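PDB 3VHJ: BfpC from Escherichia coli, which takes part in type IV pilus biogenesis as an essential membrane protein, represented here by its N-terminal cytoplasmic domain. Local coordinates for residues G100-K103 with D104-H108; K120-F123 with F124-A128. The protein carries 1 engineered substitution. All blocks are in the same frame, centred on the assembly; numbering follows the deposited sequence.

Interaction 1: G100-K103 with D104-H108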
loop_
_atom_site.group_PDB
_atom_site.type_symbol
_atom_site.label_atom_id
_atom_site.label_comp_id
_atom_site.label_asym_id
_atom_site.label_seq_id
_atom_site.Cartn_x
_atom_site.Cartn_y
_atom_site.Cartn_z
ATOM N N GLY A 100 2.648 4.683 -2.776
ATOM C CA GLY A 100 2.948 5.136 -4.122
ATOM C C GLY A 100 2.299 4.236 -5.156
ATOM O O GLY A 100 2.439 3.015 -5.092
ATOM N N VAL A 101 1.581 4.841 -6.100
ATOM C CA VAL A 101 0.898 4.104 -7.163
ATOM C C VAL A 101 1.316 4.736 -8.492
ATOM O O VAL A 101 1.283 5.963 -8.641
ATOM C CB VAL A 101 -0.635 4.190 -6.982
ATOM C CG1 VAL A 101 -1.346 3.512 -8.138
ATOM C CG2 VAL A 101 -1.032 3.537 -5.665
ATOM N N ASP A 102 1.715 3.904 -9.451
ATOM C CA ASP A 102 2.185 4.422 -10.729
ATOM C C ASP A 102 1.091 4.769 -11.720
ATOM O O ASP A 102 -0.093 4.584 -11.447
ATOM C CB ASP A 102 3.205 3.458 -11.359
ATOM C CG ASP A 102 2.578 2.184 -11.895
ATOM O OD1 ASP A 102 3.335 1.221 -12.143
ATOM O OD2 ASP A 102 1.347 2.138 -12.086
ATOM N N LYS A 103 1.506 5.285 -12.871
ATOM C CA LYS A 103 0.587 5.702 -13.920
ATOM C C LYS A 103 -0.337 4.587 -14.404
ATOM O O LYS A 103 -1.394 4.857 -14.971
ATOM C CB LYS A 103 1.388 6.268 -15.098
ATOM C CG LYS A 103 0.562 7.044 -16.113
ATOM C CD LYS A 103 -0.088 8.266 -15.483
ATOM C CE LYS A 103 -0.829 9.088 -16.521
ATOM N NZ LYS A 103 -1.431 10.312 -15.922
ATOM N N ASP A 104 0.059 3.337 -14.182
ATOM C CA ASP A 104 -0.754 2.196 -14.606
ATOM C C ASP A 104 -1.606 1.648 -13.467
ATOM O O ASP A 104 -2.293 0.638 -13.624
ATOM C CB ASP A 104 0.132 1.073 -15.154
ATOM C CG ASP A 104 0.834 1.456 -16.441
ATOM O OD1 ASP A 104 0.156 1.978 -17.350
ATOM O OD2 ASP A 104 2.059 1.223 -16.548
ATOM N N GLY A 105 -1.553 2.313 -12.318
ATOM C CA GLY A 105 -2.337 1.868 -11.182
ATOM C C GLY A 105 -1.666 0.773 -10.370
ATOM O O GLY A 105 -2.277 0.210 -9.469
HETATM N N MSE A 106 -0.412 0.465 -10.685
HETATM C CA MSE A 106 0.307 -0.568 -9.950
HETATM C C MSE A 106 0.888 -0.003 -8.664
HETATM O O MSE A 106 1.472 1.082 -8.655
HETATM C CB MSE A 106 1.439 -1.154 -10.802
HETATM C CG MSE A 106 0.981 -1.851 -12.086
HETATM SE SE MSE A 106 -0.096 -3.416 -11.819
HETATM C CE MSE A 106 -1.825 -2.726 -12.323
ATOM N N VAL A 107 0.718 -0.742 -7.575
ATOM C CA VAL A 107 1.240 -0.310 -6.297
ATOM C C VAL A 107 2.755 -0.473 -6.285
ATOM O O VAL A 107 3.273 -1.580 -6.459
ATOM C CB VAL A 107 0.623 -1.130 -5.136
ATOM C CG1 VAL A 107 1.253 -0.719 -3.815
ATOM C CG2 VAL A 107 -0.885 -0.910 -5.090
ATOM N N HIS A 108 3.462 0.639 -6.106
ATOM C CA HIS A 108 4.921 0.611 -6.045
ATOM C C HIS A 108 5.383 0.605 -4.597
ATOM O O HIS A 108 6.374 -0.039 -4.257
ATOM C CB HIS A 108 5.532 1.826 -6.749
ATOM C CG HIS A 108 5.611 1.692 -8.237
ATOM N ND1 HIS A 108 6.543 2.371 -8.994
ATOM C CD2 HIS A 108 4.867 0.973 -9.111
ATOM C CE1 HIS A 108 6.368 2.074 -10.271
ATOM N NE2 HIS A 108 5.358 1.229 -10.368
HETATM O O HOH W 1 3.110 -0.272 -14.524
#
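Asp102 and His108 meet at the turn end of a beta hairpin, and the aspartate carboxylate also binds the backbone of the turn. Its CB sits over one face of the imidazole, 3.3 Å from His108 NE2. Beyond CB, chi1 of 72° sets CG between the backbone N and the carbonyl carbon, which turns the carboxylate in over the turn. OD1 reaches His108 NE2 at 2.7 Å, but the hydrogen bond is weak, bent to 129° at the hydrogen, with the carboxylate and ring planes 75° apart. The same oxygen also accepts from a water, which gives its other hydrogen to Asp104 OD2 and so bridges two acidic groups. OD2 takes two backbone donors from opposite faces of the carboxylate plane: Asp104 N at 2.7 Å and the amide N of Met106, modelled as selenomethionine, at 2.8 Å. The bond to Asp104 N makes an Asx turn, and the one to Met106 N ties the same oxygen to the returning chain; aspartate is short enough to do both. The type I turn from Asp102 to Gly105 is closed by Gly105 N to Asp102 O at 2.8 Å. Gly105 has a positive phi, where a CB would press on the preceding carbonyl, and with Asp102 N bound to Met106 O this makes a 3:5 hairpin, a type I turn with a G1 bulge. Behind it, Val101 and Val107 form a non-hydrogen-bonded antiparallel pair, both packing on Leu75 of helix 74-77. Tyr131 touches Asp102 and meets the His108 ring edge-to-face. With two NH groups, a water and an imidazole around it, the buried carboxylate is probably stabilised as the anion despite nearby Asp104.

Interaction 2: K120-F123 with F124-A128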
loop_
_atom_site.group_PDB
_atom_site.type_symbol
_atom_site.label_atom_id
_atom_site.label_comp_id
_atom_site.label_asym_id
_atom_site.label_seq_id
_atom_site.Cartn_x
_atom_site.Cartn_y
_atom_site.Cartn_z
ATOM N N LYS A 120 9.830 9.324 7.109
ATOM C CA LYS A 120 10.297 10.475 6.348
ATOM C C LYS A 120 11.543 10.082 5.552
ATOM O O LYS A 120 11.663 10.399 4.369
ATOM C CB LYS A 120 10.614 11.642 7.299
ATOM C CG LYS A 120 10.854 12.979 6.600
ATOM C CD LYS A 120 11.086 14.111 7.601
ATOM C CE LYS A 120 11.367 15.433 6.883
ATOM N NZ LYS A 120 11.528 16.585 7.822
ATOM N N LYS A 121 12.461 9.373 6.202
ATOM C CA LYS A 121 13.692 8.942 5.548
ATOM C C LYS A 121 13.426 8.001 4.367
ATOM O O LYS A 121 14.075 8.107 3.325
ATOM C CB LYS A 121 14.618 8.259 6.563
ATOM C CG LYS A 121 15.937 7.759 5.979
ATOM C CD LYS A 121 16.842 7.181 7.060
ATOM C CE LYS A 121 18.128 6.621 6.471
ATOM N NZ LYS A 121 18.853 7.627 5.639
ATOM N N PHE A 122 12.476 7.084 4.527
ATOM C CA PHE A 122 12.152 6.148 3.452
ATOM C C PHE A 122 11.545 6.917 2.283
ATOM O O PHE A 122 11.879 6.685 1.121
ATOM C CB PHE A 122 11.154 5.097 3.936
ATOM C CG PHE A 122 10.859 4.039 2.917
ATOM C CD1 PHE A 122 11.730 2.970 2.733
ATOM C CD2 PHE A 122 9.726 4.128 2.116
ATOM C CE1 PHE A 122 11.477 2.001 1.759
ATOM C CE2 PHE A 122 9.463 3.166 1.139
ATOM C CZ PHE A 122 10.341 2.100 0.961
ATOM N N PHE A 123 10.645 7.835 2.616
ATOM C CA PHE A 123 9.959 8.671 1.646
ATOM C C PHE A 123 10.950 9.428 0.764
ATOM O O PHE A 123 10.874 9.376 -0.468
ATOM C CB PHE A 123 9.067 9.656 2.403
ATOM C CG PHE A 123 8.320 10.616 1.524
ATOM C CD1 PHE A 123 7.353 10.159 0.629
ATOM C CD2 PHE A 123 8.542 11.985 1.633
ATOM C CE1 PHE A 123 6.617 11.053 -0.137
ATOM C CE2 PHE A 123 7.808 12.890 0.870
ATOM C CZ PHE A 123 6.841 12.422 -0.017
ATOM N N PHE A 124 11.880 10.136 1.397
ATOM C CA PHE A 124 12.875 10.902 0.659
ATOM C C PHE A 124 13.874 10.044 -0.108
ATOM O O PHE A 124 14.182 10.330 -1.259
ATOM C CB PHE A 124 13.647 11.827 1.604
ATOM C CG PHE A 124 12.926 13.098 1.931
ATOM C CD1 PHE A 124 12.443 13.332 3.212
ATOM C CD2 PHE A 124 12.737 14.072 0.954
ATOM C CE1 PHE A 124 11.779 14.525 3.521
ATOM C CE2 PHE A 124 12.077 15.262 1.250
ATOM C CZ PHE A 124 11.597 15.489 2.539
ATOM N N ASP A 125 14.380 8.992 0.527
ATOM C CA ASP A 125 15.366 8.139 -0.123
ATOM C C ASP A 125 14.847 7.279 -1.270
ATOM O O ASP A 125 15.568 7.042 -2.237
ATOM C CB ASP A 125 16.049 7.220 0.896
ATOM C CG ASP A 125 16.827 7.986 1.955
ATOM O OD1 ASP A 125 17.360 9.071 1.647
ATOM O OD2 ASP A 125 16.916 7.486 3.096
ATOM N N HIS A 126 13.601 6.825 -1.191
ATOM C CA HIS A 126 13.094 5.940 -2.237
ATOM C C HIS A 126 11.783 6.284 -2.924
ATOM O O HIS A 126 11.522 5.796 -4.020
ATOM C CB HIS A 126 12.954 4.526 -1.671
ATOM C CG HIS A 126 14.181 4.021 -0.984
ATOM N ND1 HIS A 126 15.323 3.667 -1.667
ATOM C CD2 HIS A 126 14.447 3.816 0.329
ATOM C CE1 HIS A 126 16.241 3.263 -0.806
ATOM N NE2 HIS A 126 15.734 3.346 0.412
ATOM N N VAL A 127 10.957 7.117 -2.306
ATOM C CA VAL A 127 9.653 7.402 -2.886
ATOM C C VAL A 127 9.437 8.732 -3.587
ATOM O O VAL A 127 9.126 8.772 -4.771
ATOM C CB VAL A 127 8.558 7.248 -1.805
ATOM C CG1 VAL A 127 7.172 7.427 -2.424
ATOM C CG2 VAL A 127 8.695 5.889 -1.134
ATOM N N ALA A 128 9.578 9.815 -2.840
ATOM C CA ALA A 128 9.362 11.155 -3.361
ATOM C C ALA A 128 9.918 11.404 -4.757
ATOM O O ALA A 128 9.266 12.038 -5.590
ATOM C CB ALA A 128 9.943 12.178 -2.391
#
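Phe124 lies alongside Lys120, one helical turn earlier, and the two side chains run the same way. Lys120 CG approaches the ring in its plane, at the edge, while CE comes within 3.5 Å of Phe124 CE1, so the aliphatic stem of the lysine runs along the rim of the ring. The edge of the Phe123 ring is directed at the face of Phe124 in an edge-to-face pair, centroids 5.6 Å apart. Asp125 then forms an i to i+4 salt bridge on the exposed side: Lys121 NZ meets Asp125 OD2 at 3.2 Å, on its syn side, after the lysine bends at its last torsion (chi4 54°). His126 CD2 comes 3.7 Å from Phe122 CD1, the two rings set obliquely. The helix, 116-127, is amphipathic: Phe122, Phe123 and Val127 pack on Val98 of strand 96-101, while Lys121, Asp125 and His126 are exposed. Val127, compact and branched, puts CG2 3.6 Å from Phe122 CE2. Here the helix widens into a pi-type turn, for Phe123 O accepts from both Val127 N and Ala128 N, from opposite faces of its carbonyl plane. Ala128, whose single methyl is all the contact uses, lays CB over the Phe123 ring as a CH-pi contact, 4.0 Å from its centroid.

How the interactions relate
Coming from the N terminus, the chain runs up strand 96-101 and reaches interaction 1, where residues 100-108 close the hairpin and send it back along strand 107-113. Only after that strand does helix 116-127 begin; interaction 2 takes up all but its first turn and reaches its C-terminal end, closing no loop, since its contacts are local ones along a single helix. The two are therefore in series, neither nested nor crossed, with centres about 16 Å apart and nearest atoms about 5 Å apart. They are joined through the sheet: the helix packs on strands 85-90, 96-101 and 107-113, with Val98 and Phe109 under it, whereas the valines of the hairpin end lean on helix 74-77.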